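PDB 5MBC: beta subunit of photoactivated adenylyl cyclase from Beggiatoa sp. PS, which probably makes cyclic AMP from ATP in response to blue light, which a flavin-binding BLUF domain senses for the attached cyclase domain. Local coordinates for residues R7-S12 with C79-Y84; V42-Q47 with S114-I119; H255-N260 with T270-A275. All coordinates share one frame; numbering follows the deposited sequence. Where two conformers were deposited one is given.

Contact 1 of 3, residues R7-S12 with C79-Y84; sequences RLVYIS and CLKTEY. With FMN (flavin mononucleotide), chain G.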
loop_
_atom_site.group_PDB
_atom_site.type_symbol
_atom_site.label_atom_id
_atom_site.label_comp_id
_atom_site.label_asym_id
_atom_site.label_seq_id
_atom_site.Cartn_x
_atom_site.Cartn_y
_atom_site.Cartn_z
ATOM N N ARG B 7 -15.635 -6.257 22.811
ATOM C CA ARG B 7 -14.413 -5.670 23.346
ATOM C C ARG B 7 -13.606 -5.050 22.217
ATOM O O ARG B 7 -13.296 -5.724 21.232
ATOM C CB ARG B 7 -13.566 -6.712 24.090
ATOM C CG ARG B 7 -12.213 -6.177 24.544
ATOM C CD ARG B 7 -11.516 -7.111 25.524
ATOM N NE ARG B 7 -11.353 -8.461 24.996
ATOM C CZ ARG B 7 -12.008 -9.525 25.449
ATOM N NH1 ARG B 7 -12.869 -9.398 26.450
ATOM N NH2 ARG B 7 -11.798 -10.717 24.908
ATOM N N LEU B 8 -13.271 -3.770 22.366
ATOM C CA LEU B 8 -12.473 -3.030 21.401
ATOM C C LEU B 8 -11.131 -2.654 22.015
ATOM O O LEU B 8 -10.989 -2.563 23.236
ATOM C CB LEU B 8 -13.189 -1.751 20.945
ATOM C CG LEU B 8 -14.716 -1.714 20.908
ATOM C CD1 LEU B 8 -15.199 -0.315 20.558
ATOM C CD2 LEU B 8 -15.241 -2.717 19.912
ATOM N N VAL B 9 -10.153 -2.411 21.147
ATOM C CA VAL B 9 -8.848 -1.902 21.549
ATOM C C VAL B 9 -8.373 -0.948 20.463
ATOM O O VAL B 9 -8.407 -1.284 19.275
ATOM C CB VAL B 9 -7.822 -3.030 21.790
ATOM C CG1 VAL B 9 -7.772 -3.986 20.610
ATOM C CG2 VAL B 9 -6.444 -2.446 22.071
ATOM N N TYR B 10 -7.965 0.253 20.863
ATOM C CA TYR B 10 -7.523 1.257 19.909
ATOM C C TYR B 10 -6.264 1.934 20.427
ATOM O O TYR B 10 -5.951 1.889 21.620
ATOM C CB TYR B 10 -8.613 2.307 19.635
ATOM C CG TYR B 10 -8.865 3.271 20.778
ATOM C CD1 TYR B 10 -8.151 4.460 20.884
ATOM C CD2 TYR B 10 -9.827 2.999 21.741
ATOM C CE1 TYR B 10 -8.378 5.341 21.923
ATOM C CE2 TYR B 10 -10.063 3.877 22.781
ATOM C CZ TYR B 10 -9.335 5.045 22.868
ATOM O OH TYR B 10 -9.566 5.921 23.905
ATOM N N ILE B 11 -5.544 2.563 19.505
ATOM C CA ILE B 11 -4.421 3.429 19.830
ATOM C C ILE B 11 -4.704 4.805 19.246
ATOM O O ILE B 11 -5.412 4.943 18.244
ATOM C CB ILE B 11 -3.078 2.877 19.305
ATOM C CG1 ILE B 11 -3.134 2.676 17.790
ATOM C CG2 ILE B 11 -2.722 1.580 20.014
ATOM C CD1 ILE B 11 -1.823 2.229 17.185
ATOM N N SER B 12 -4.153 5.830 19.888
ATOM C CA SER B 12 -4.324 7.196 19.419
ATOM C C SER B 12 -3.109 8.012 19.828
ATOM O O SER B 12 -2.321 7.605 20.685
ATOM C CB SER B 12 -5.608 7.829 19.970
ATOM O OG SER B 12 -5.534 7.995 21.374
ATOM N N CYS B 79 -8.893 1.957 15.693
ATOM C CA CYS B 79 -9.392 0.789 16.409
ATOM C C CYS B 79 -8.743 -0.451 15.806
ATOM O O CYS B 79 -9.066 -0.845 14.680
ATOM C CB CYS B 79 -10.914 0.717 16.331
ATOM S SG CYS B 79 -11.652 -0.533 17.408
ATOM N N LEU B 80 -7.826 -1.066 16.553
ATOM C CA LEU B 80 -7.018 -2.153 16.014
ATOM C C LEU B 80 -7.783 -3.465 15.924
ATOM O O LEU B 80 -7.565 -4.241 14.986
ATOM C CB LEU B 80 -5.770 -2.353 16.873
ATOM C CG LEU B 80 -4.864 -1.141 17.087
ATOM C CD1 LEU B 80 -3.980 -1.366 18.299
ATOM C CD2 LEU B 80 -4.022 -0.877 15.850
ATOM N N LYS B 81 -8.672 -3.737 16.875
ATOM C CA LYS B 81 -9.262 -5.062 16.980
ATOM C C LYS B 81 -10.594 -4.969 17.709
ATOM O O LYS B 81 -10.722 -4.231 18.689
ATOM C CB LYS B 81 -8.309 -6.015 17.713
ATOM C CG LYS B 81 -8.848 -7.407 17.971
ATOM C CD LYS B 81 -7.850 -8.204 18.795
ATOM C CE LYS B 81 -8.341 -9.613 19.072
ATOM N NZ LYS B 81 -7.371 -10.368 19.913
ATOM N N THR B 82 -11.577 -5.722 17.221
ATOM C CA THR B 82 -12.902 -5.787 17.825
ATOM C C THR B 82 -13.299 -7.246 17.968
ATOM O O THR B 82 -13.336 -7.981 16.976
ATOM C CB THR B 82 -13.937 -5.033 16.983
ATOM O OG1 THR B 82 -13.668 -3.627 17.033
ATOM C CG2 THR B 82 -15.337 -5.299 17.507
ATOM N N GLU B 83 -13.591 -7.664 19.197
ATOM C CA GLU B 83 -14.029 -9.024 19.488
ATOM C C GLU B 83 -15.517 -8.993 19.807
ATOM O O GLU B 83 -15.941 -8.305 20.742
ATOM C CB GLU B 83 -13.236 -9.619 20.653
ATOM C CG GLU B 83 -11.728 -9.531 20.482
ATOM C CD GLU B 83 -10.970 -10.134 21.650
ATOM O OE1 GLU B 83 -11.135 -11.345 21.907
ATOM O OE2 GLU B 83 -10.215 -9.394 22.315
ATOM N N TYR B 84 -16.303 -9.731 19.030
ATOM C CA TYR B 84 -17.750 -9.755 19.175
ATOM C C TYR B 84 -18.187 -10.957 20.003
ATOM O O TYR B 84 -17.588 -12.034 19.932
ATOM C CB TYR B 84 -18.436 -9.799 17.807
ATOM C CG TYR B 84 -18.053 -8.670 16.877
ATOM C CD1 TYR B 84 -16.993 -8.805 15.989
ATOM C CD2 TYR B 84 -18.756 -7.472 16.879
ATOM C CE1 TYR B 84 -16.641 -7.778 15.133
ATOM C CE2 TYR B 84 -18.412 -6.440 16.026
ATOM C CZ TYR B 84 -17.355 -6.599 15.155
ATOM O OH TYR B 84 -17.006 -5.573 14.306
HETATM N N1 FMN G . -14.888 8.594 29.097
HETATM C C2 FMN G . -15.567 7.542 29.675
HETATM O O2 FMN G . -16.651 7.743 30.218
HETATM N N3 FMN G . -15.036 6.269 29.643
HETATM C C4 FMN G . -13.821 6.045 29.030
HETATM O O4 FMN G . -13.346 4.910 29.003
HETATM C C4A FMN G . -13.135 7.104 28.446
HETATM N N5 FMN G . -11.920 6.882 27.835
HETATM C C5A FMN G . -11.239 7.929 27.255
HETATM C C6 FMN G . -10.014 7.697 26.640
HETATM C C7 FMN G . -9.321 8.749 26.054
HETATM C C7M FMN G . -8.000 8.493 25.392
HETATM C C8 FMN G . -9.855 10.034 26.084
HETATM C C8M FMN G . -9.111 11.173 25.453
HETATM C C9 FMN G . -11.080 10.264 26.700
HETATM C C9A FMN G . -11.774 9.212 27.287
HETATM N N10 FMN G . -12.994 9.438 27.897
HETATM C C10 FMN G . -13.673 8.384 28.479
HETATM C "C1'" FMN G . -13.571 10.826 27.935
HETATM C "C2'" FMN G . -14.747 10.966 26.972
HETATM O "O2'" FMN G . -14.271 11.016 25.647
HETATM C "C3'" FMN G . -15.541 12.233 27.266
HETATM O "O3'" FMN G . -14.666 13.340 27.255
HETATM C "C4'" FMN G . -16.233 12.160 28.623
HETATM O "O4'" FMN G . -16.949 10.951 28.734
HETATM C "C5'" FMN G . -17.180 13.342 28.804
HETATM O "O5'" FMN G . -18.518 12.933 28.622
HETATM P P FMN G . -19.658 14.023 28.294
HETATM O O1P FMN G . -20.305 13.682 26.974
HETATM O O2P FMN G . -20.687 14.042 29.398
HETATM O O3P FMN G . -19.010 15.385 28.182
HETATM O O HOH W 1 -10.293 -6.658 21.197
#

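Contact 2 of 3, residues V42-Q47 with S114-I119; sequences VLLYLQ and SLLQTI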
loop_
_atom_site.group_PDB
_atom_site.type_symbol
_atom_site.label_atom_id
_atom_site.label_comp_id
_atom_site.label_asym_id
_atom_site.label_seq_id
_atom_site.Cartn_x
_atom_site.Cartn_y
_atom_site.Cartn_z
ATOM N N VAL B 42 -8.955 -0.806 30.400
ATOM C CA VAL B 42 -7.700 -0.225 30.856
ATOM C C VAL B 42 -7.289 0.870 29.880
ATOM O O VAL B 42 -7.426 0.715 28.662
ATOM C CB VAL B 42 -6.598 -1.301 30.990
ATOM C CG1 VAL B 42 -6.467 -2.098 29.699
ATOM C CG2 VAL B 42 -5.266 -0.671 31.374
ATOM N N LEU B 43 -6.794 1.981 30.420
ATOM C CA LEU B 43 -6.254 3.078 29.626
ATOM C C LEU B 43 -4.765 3.188 29.923
ATOM O O LEU B 43 -4.370 3.339 31.083
ATOM C CB LEU B 43 -6.962 4.398 29.931
ATOM C CG LEU B 43 -6.388 5.623 29.213
ATOM C CD1 LEU B 43 -6.511 5.474 27.700
ATOM C CD2 LEU B 43 -7.064 6.902 29.687
ATOM N N LEU B 44 -3.945 3.110 28.880
ATOM C CA LEU B 44 -2.496 3.139 29.012
ATOM C C LEU B 44 -1.922 4.182 28.063
ATOM O O LEU B 44 -2.427 4.362 26.950
ATOM C CB LEU B 44 -1.907 1.750 28.721
ATOM C CG LEU B 44 -0.435 1.463 29.012
ATOM C CD1 LEU B 44 -0.276 0.018 29.459
ATOM C CD2 LEU B 44 0.411 1.730 27.782
ATOM N N TYR B 45 -0.869 4.866 28.506
ATOM C CA TYR B 45 -0.197 5.847 27.667
ATOM C C TYR B 45 1.310 5.735 27.845
ATOM O O TYR B 45 1.798 5.462 28.945
ATOM C CB TYR B 45 -0.681 7.281 27.952
ATOM C CG TYR B 45 -0.567 7.762 29.381
ATOM C CD1 TYR B 45 -1.467 7.341 30.352
ATOM C CD2 TYR B 45 0.412 8.679 29.746
ATOM C CE1 TYR B 45 -1.375 7.794 31.653
ATOM C CE2 TYR B 45 0.508 9.139 31.041
ATOM C CZ TYR B 45 -0.388 8.694 31.990
ATOM O OH TYR B 45 -0.295 9.150 33.284
ATOM N N LEU B 46 2.035 5.937 26.746
ATOM C CA LEU B 46 3.480 5.716 26.706
ATOM C C LEU B 46 4.057 6.491 25.535
ATOM O O LEU B 46 3.728 6.195 24.382
ATOM C CB LEU B 46 3.797 4.223 26.571
ATOM C CG LEU B 46 5.238 3.839 26.218
ATOM C CD1 LEU B 46 6.178 4.143 27.373
ATOM C CD2 LEU B 46 5.335 2.373 25.815
ATOM N N GLN B 47 4.907 7.477 25.827
ATOM C CA GLN B 47 5.624 8.242 24.804
ATOM C C GLN B 47 4.665 8.880 23.796
ATOM O O GLN B 47 4.834 8.765 22.580
ATOM C CB GLN B 47 6.665 7.369 24.098
ATOM C CG GLN B 47 7.824 6.963 24.992
ATOM C CD GLN B 47 8.653 8.150 25.446
ATOM O OE1 GLN B 47 9.021 9.009 24.644
ATOM N NE2 GLN B 47 8.944 8.209 26.742
ATOM N N SER B 114 9.648 -1.651 26.343
ATOM C CA SER B 114 10.434 -1.171 25.211
ATOM C C SER B 114 9.934 -1.762 23.899
ATOM O O SER B 114 9.929 -1.081 22.867
ATOM C CB SER B 114 11.911 -1.502 25.419
ATOM O OG SER B 114 12.681 -1.128 24.290
ATOM N N LEU B 115 9.512 -3.028 23.918
ATOM C CA LEU B 115 9.005 -3.650 22.698
ATOM C C LEU B 115 7.648 -3.082 22.310
ATOM O O LEU B 115 7.367 -2.896 21.122
ATOM C CB LEU B 115 8.927 -5.164 22.876
ATOM C CG LEU B 115 10.283 -5.863 22.941
ATOM C CD1 LEU B 115 10.109 -7.331 23.245
ATOM C CD2 LEU B 115 11.036 -5.676 21.639
ATOM N N LEU B 116 6.793 -2.799 23.298
ATOM C CA LEU B 116 5.492 -2.208 23.001
ATOM C C LEU B 116 5.643 -0.856 22.317
ATOM O O LEU B 116 4.914 -0.547 21.368
ATOM C CB LEU B 116 4.669 -2.068 24.282
ATOM C CG LEU B 116 3.296 -1.411 24.115
ATOM C CD1 LEU B 116 2.402 -2.251 23.212
ATOM C CD2 LEU B 116 2.634 -1.177 25.465
ATOM N N GLN B 117 6.591 -0.038 22.779
ATOM C CA GLN B 117 6.825 1.251 22.136
ATOM C C GLN B 117 7.390 1.073 20.732
ATOM O O GLN B 117 6.977 1.771 19.798
ATOM C CB GLN B 117 7.767 2.103 22.986
ATOM C CG GLN B 117 8.162 3.418 22.332
ATOM C CD GLN B 117 9.120 4.232 23.179
ATOM O OE1 GLN B 117 9.444 3.856 24.305
ATOM N NE2 GLN B 117 9.578 5.355 22.639
ATOM N N THR B 118 8.326 0.137 20.562
ATOM C CA THR B 118 8.962 -0.047 19.260
ATOM C C THR B 118 7.968 -0.547 18.217
ATOM O O THR B 118 7.943 -0.046 17.088
ATOM C CB THR B 118 10.140 -1.017 19.383
ATOM O OG1 THR B 118 11.126 -0.464 20.264
ATOM C CG2 THR B 118 10.774 -1.268 18.019
ATOM N N ILE B 119 7.135 -1.525 18.577
ATOM C CA ILE B 119 6.199 -2.097 17.611
ATOM C C ILE B 119 5.060 -1.125 17.326
ATOM O O ILE B 119 4.564 -1.044 16.197
ATOM C CB ILE B 119 5.677 -3.461 18.109
ATOM C CG1 ILE B 119 4.864 -4.161 17.020
ATOM C CG2 ILE B 119 4.830 -3.312 19.367
ATOM C CD1 ILE B 119 5.696 -4.704 15.885
#

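Contact 3 of 3, residues H255-N260 with T270-A275; sequences HVIEGN and TLLGDA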
loop_
_atom_site.group_PDB
_atom_site.type_symbol
_atom_site.label_atom_id
_atom_site.label_comp_id
_atom_site.label_asym_id
_atom_site.label_seq_id
_atom_site.Cartn_x
_atom_site.Cartn_y
_atom_site.Cartn_z
ATOM N N HIS B 255 -19.564 -1.616 -12.987
ATOM C CA HIS B 255 -19.341 -2.585 -11.923
ATOM C C HIS B 255 -17.849 -2.803 -11.725
ATOM O O HIS B 255 -17.110 -3.023 -12.691
ATOM C CB HIS B 255 -20.017 -3.914 -12.254
ATOM C CG HIS B 255 -21.498 -3.815 -12.442
ATOM N ND1 HIS B 255 -22.280 -4.908 -12.750
ATOM C CD2 HIS B 255 -22.340 -2.759 -12.366
ATOM C CE1 HIS B 255 -23.541 -4.529 -12.855
ATOM N NE2 HIS B 255 -23.605 -3.230 -12.627
ATOM N N VAL B 256 -17.403 -2.736 -10.474
ATOM C CA VAL B 256 -16.027 -3.054 -10.125
ATOM C C VAL B 256 -16.032 -3.988 -8.925
ATOM O O VAL B 256 -16.890 -3.897 -8.042
ATOM C CB VAL B 256 -15.178 -1.794 -9.828
ATOM C CG1 VAL B 256 -15.065 -0.922 -11.069
ATOM C CG2 VAL B 256 -15.762 -1.016 -8.663
ATOM N N ILE B 257 -15.070 -4.903 -8.910
ATOM C CA ILE B 257 -14.838 -5.768 -7.759
ATOM C C ILE B 257 -13.864 -5.058 -6.831
ATOM O O ILE B 257 -12.721 -4.779 -7.211
ATOM C CB ILE B 257 -14.294 -7.138 -8.191
ATOM C CG1 ILE B 257 -15.302 -7.849 -9.095
ATOM C CG2 ILE B 257 -13.967 -7.987 -6.971
ATOM C CD1 ILE B 257 -14.801 -9.161 -9.652
ATOM N N GLU B 258 -14.317 -4.754 -5.619
ATOM C CA GLU B 258 -13.521 -4.040 -4.631
ATOM C C GLU B 258 -13.176 -4.978 -3.485
ATOM O O GLU B 258 -14.062 -5.641 -2.936
ATOM C CB GLU B 258 -14.274 -2.818 -4.100
ATOM C CG GLU B 258 -13.526 -2.066 -3.014
ATOM C CD GLU B 258 -14.211 -0.776 -2.608
ATOM O OE1 GLU B 258 -15.459 -0.741 -2.600
ATOM O OE2 GLU B 258 -13.499 0.203 -2.302
ATOM N N GLY B 259 -11.901 -5.029 -3.125
ATOM C CA GLY B 259 -11.489 -5.853 -2.008
ATOM C C GLY B 259 -9.983 -5.963 -1.930
ATOM O O GLY B 259 -9.243 -5.357 -2.712
ATOM N N ASN B 260 -9.544 -6.759 -0.958
ATOM C CA ASN B 260 -8.129 -6.999 -0.718
ATOM C C ASN B 260 -7.674 -8.212 -1.519
ATOM O O ASN B 260 -8.284 -9.283 -1.437
ATOM C CB ASN B 260 -7.868 -7.221 0.773
ATOM C CG ASN B 260 -8.373 -6.075 1.629
ATOM O OD1 ASN B 260 -7.614 -5.176 1.989
ATOM N ND2 ASN B 260 -9.660 -6.101 1.956
ATOM N N THR B 270 -7.573 -3.156 -4.338
ATOM C CA THR B 270 -7.677 -2.856 -5.757
ATOM C C THR B 270 -9.140 -2.824 -6.180
ATOM O O THR B 270 -10.034 -3.268 -5.453
ATOM C CB THR B 270 -6.904 -3.879 -6.600
ATOM O OG1 THR B 270 -6.608 -3.317 -7.883
ATOM C CG2 THR B 270 -7.722 -5.144 -6.790
ATOM N N LEU B 271 -9.366 -2.274 -7.372
ATOM C CA LEU B 271 -10.676 -2.223 -8.011
ATOM C C LEU B 271 -10.565 -2.941 -9.349
ATOM O O LEU B 271 -9.735 -2.570 -10.185
ATOM C CB LEU B 271 -11.145 -0.779 -8.215
ATOM C CG LEU B 271 -11.346 0.098 -6.979
ATOM C CD1 LEU B 271 -11.755 1.507 -7.379
ATOM C CD2 LEU B 271 -12.384 -0.512 -6.061
ATOM N N LEU B 272 -11.393 -3.964 -9.548
ATOM C CA LEU B 272 -11.335 -4.816 -10.730
ATOM C C LEU B 272 -12.545 -4.541 -11.613
ATOM O O LEU B 272 -13.679 -4.835 -11.222
ATOM C CB LEU B 272 -11.298 -6.294 -10.336
ATOM C CG LEU B 272 -10.221 -6.767 -9.357
ATOM C CD1 LEU B 272 -10.490 -8.202 -8.927
ATOM C CD2 LEU B 272 -8.845 -6.652 -9.980
ATOM N N GLY B 273 -12.305 -4.000 -12.807
ATOM C CA GLY B 273 -13.397 -3.755 -13.732
ATOM C C GLY B 273 -13.032 -2.946 -14.959
ATOM O O GLY B 273 -12.011 -2.250 -14.975
ATOM N N ASP B 274 -13.870 -3.029 -15.999
ATOM C CA ASP B 274 -13.622 -2.269 -17.220
ATOM C C ASP B 274 -13.679 -0.768 -16.973
ATOM O O ASP B 274 -12.995 -0.001 -17.660
ATOM C CB ASP B 274 -14.637 -2.653 -18.300
ATOM C CG ASP B 274 -14.459 -4.074 -18.794
ATOM O OD1 ASP B 274 -13.933 -4.909 -18.031
ATOM O OD2 ASP B 274 -14.850 -4.354 -19.947
ATOM N N ALA B 275 -14.483 -0.333 -15.998
ATOM C CA ALA B 275 -14.659 1.096 -15.755
ATOM C C ALA B 275 -13.346 1.777 -15.392
ATOM O O ALA B 275 -13.164 2.964 -15.686
ATOM C CB ALA B 275 -15.692 1.317 -14.650
HETATM O O HOH W 2 -16.600 -1.923 -14.994
HETATM O O HOH W 3 -16.143 -6.140 -12.816
#

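Contact 1 of 3, residues R7-S12 with C79-Y84
Arg7 and Glu83 face each other across two antiparallel strands of the BLUF sheet, and their side chains run alongside one another in the same direction. The guanidinium brings its NE edge to the acid in a salt bridge: NE donates to Glu83 OE2 at 3.1 Å, with OE2 close to the guanidinium plane. The two flat groups nevertheless stand 79° apart, so OE2 is met from above the plane of its carboxylate, and the second link, NH2 to OE1, is weak. Arg7 reaches this position by starting with CG anti to the backbone N (chi1 174°) and bending at chi3. A water bridges Arg7 O and Glu83 OE2, which ties the carboxylate to the strand, and NH1 has a further salt bridge to Glu55.

Val9 marks a classic beta bulge, a place where two residues of one strand face one of the other. Its carbonyl O accepts from Leu80 N at 2.8 Å and weakly from Lys81 N, while CG1 rests 3.6 Å from Lys81 CB. Beyond the bulge Leu80 crosses Ile11 at about a right angle, CD1 lying 3.6 Å from Ile11 CG2. On the face that carries Leu8 and Tyr10, Leu8 CD2, in the conformer given, abuts both OG1 and CG2 of Thr82, and Tyr10 CB sits over Cys79 CA at 3.6 Å. The Tyr10 ring leads away from Cys79, and its OH comes within 3.3 Å of FMN C6 while hydrogen-bonding to Gln52.

Strand 49-55 flanks strand 5-14, pairing with it through the backbones of Leu8, Tyr10 and Ser12. Helix 58-69 packs against the face of Leu8, Tyr10 and Cys79; helix 110-128 meets Ile11 and Leu80, joined there by Ile119 of the second subunit.

Contact 2 of 3, residues V42-Q47 with S114-I119
Leu46 and Gln117 meet because both set CG anti to the backbone N (chi1 175° in Gln117), which sends their side chains into the space between a BLUF-sheet strand and helix 110-128. This is helix-on-sheet packing, with the axes of strand 42-46 and helix 114-119 crossing at -80° and 10.4 Å apart at their closest. The two side chains meet at about a right angle: Leu46 puts its CD2 branch against the base of the glutamine, 3.7 Å from Gln117 CB. Deeper in, methyl meets methyl more loosely, CD2 of Leu44, in the conformer given, lying near CD2 of Leu116.

At the outer margin the exposed Gln47 folds at chi2 and crosses the extended Gln117 obliquely, their amide planes only 13° apart. Here the chain carbons of Gln47, rather than its amide, touch the amide of Gln117, whose NE2 is hydrogen-bonded to Gln121 one helical turn on. With an alanine in place of Gln117, Gln47 CG would probably lose the amide it rests on, and Gln121 OE1 this donor. The same helix turns Leu115 and Thr118 toward the second subunit. Thr118 also bonds within its own helix: OG1 and N reach Ser114 O from opposite faces of the carbonyl plane, OG1 at 2.9 Å.

Contact 3 of 3, residues H255-N260 with T270-A275
Ile257 and Leu272 cross obliquely on one face of an antiparallel strand pair in the cyclase domain, a catalytic domain of the class III nucleotidyl cyclase family. Ile257 CB and Leu272 CB are 3.8 Å apart. Leu272 sets its CG anti to the carbonyl carbon (chi1 -54°), and from there its CD1 extends the contact to Ile257 CG2 at 4.0 Å. Two backbone hydrogen bonds fasten this pair, Ile257 N to Leu272 O at 2.7 Å and Leu272 N to Ile257 O. Val173 and Gly203 of the second subunit pack on Ile257 and Leu272 respectively, so this face belongs to the dimer interface.

On the reverse face Glu258 and Leu271 lie side by side and point the same way. The contact is made by the aliphatic part of the acid: Leu271 CD2 lies 3.6 Å from both Glu258 CB and Glu258 CG, along the extended chain. Val256 offers two methyls on this side, CG2 to Leu271 CD2 and CG1 to Ala275 CB, both loosely. At Gly259 the chain turns a corner, and strand 260-262 beyond it still pairs with strand 267-272. At the corner Thr270 N donates to Gly259 O, while the return bond from Gly259 N is weak.

Toward the other end the backbones stay close at Gly273 and diverge beyond it as the chain leads into helix 274-285. Gly273, which has no side chain, passes close to Val256, its CA 4.2 Å from Val256 CG1. Water then bridges the diverging chains: one molecule donates to His255 O at 2.6 Å and accepts from Ala275 N at 2.8 Å.

In the fold
Contacts 1 and 2 share the BLUF sheet without touching, their centres about 15 Å apart, and their segments alternate along the chain. Contact 3 belongs to the cyclase domain, about 28 Å from contact 1 and 38 Å from contact 2 between centres. All three are largely buried, and each has a more exposed margin. Contacts 1 and 3 are both strand pairings held by backbone hydrogen bonds, but the first adds a salt bridge and a bulge and brings Tyr10 to the flavin, whereas in the third side chains meet through carbon atoms, without a salt bridge, and waters bridge the backbones. Contact 2 has no hydrogen bond between its segments. Each also reaches the second subunit.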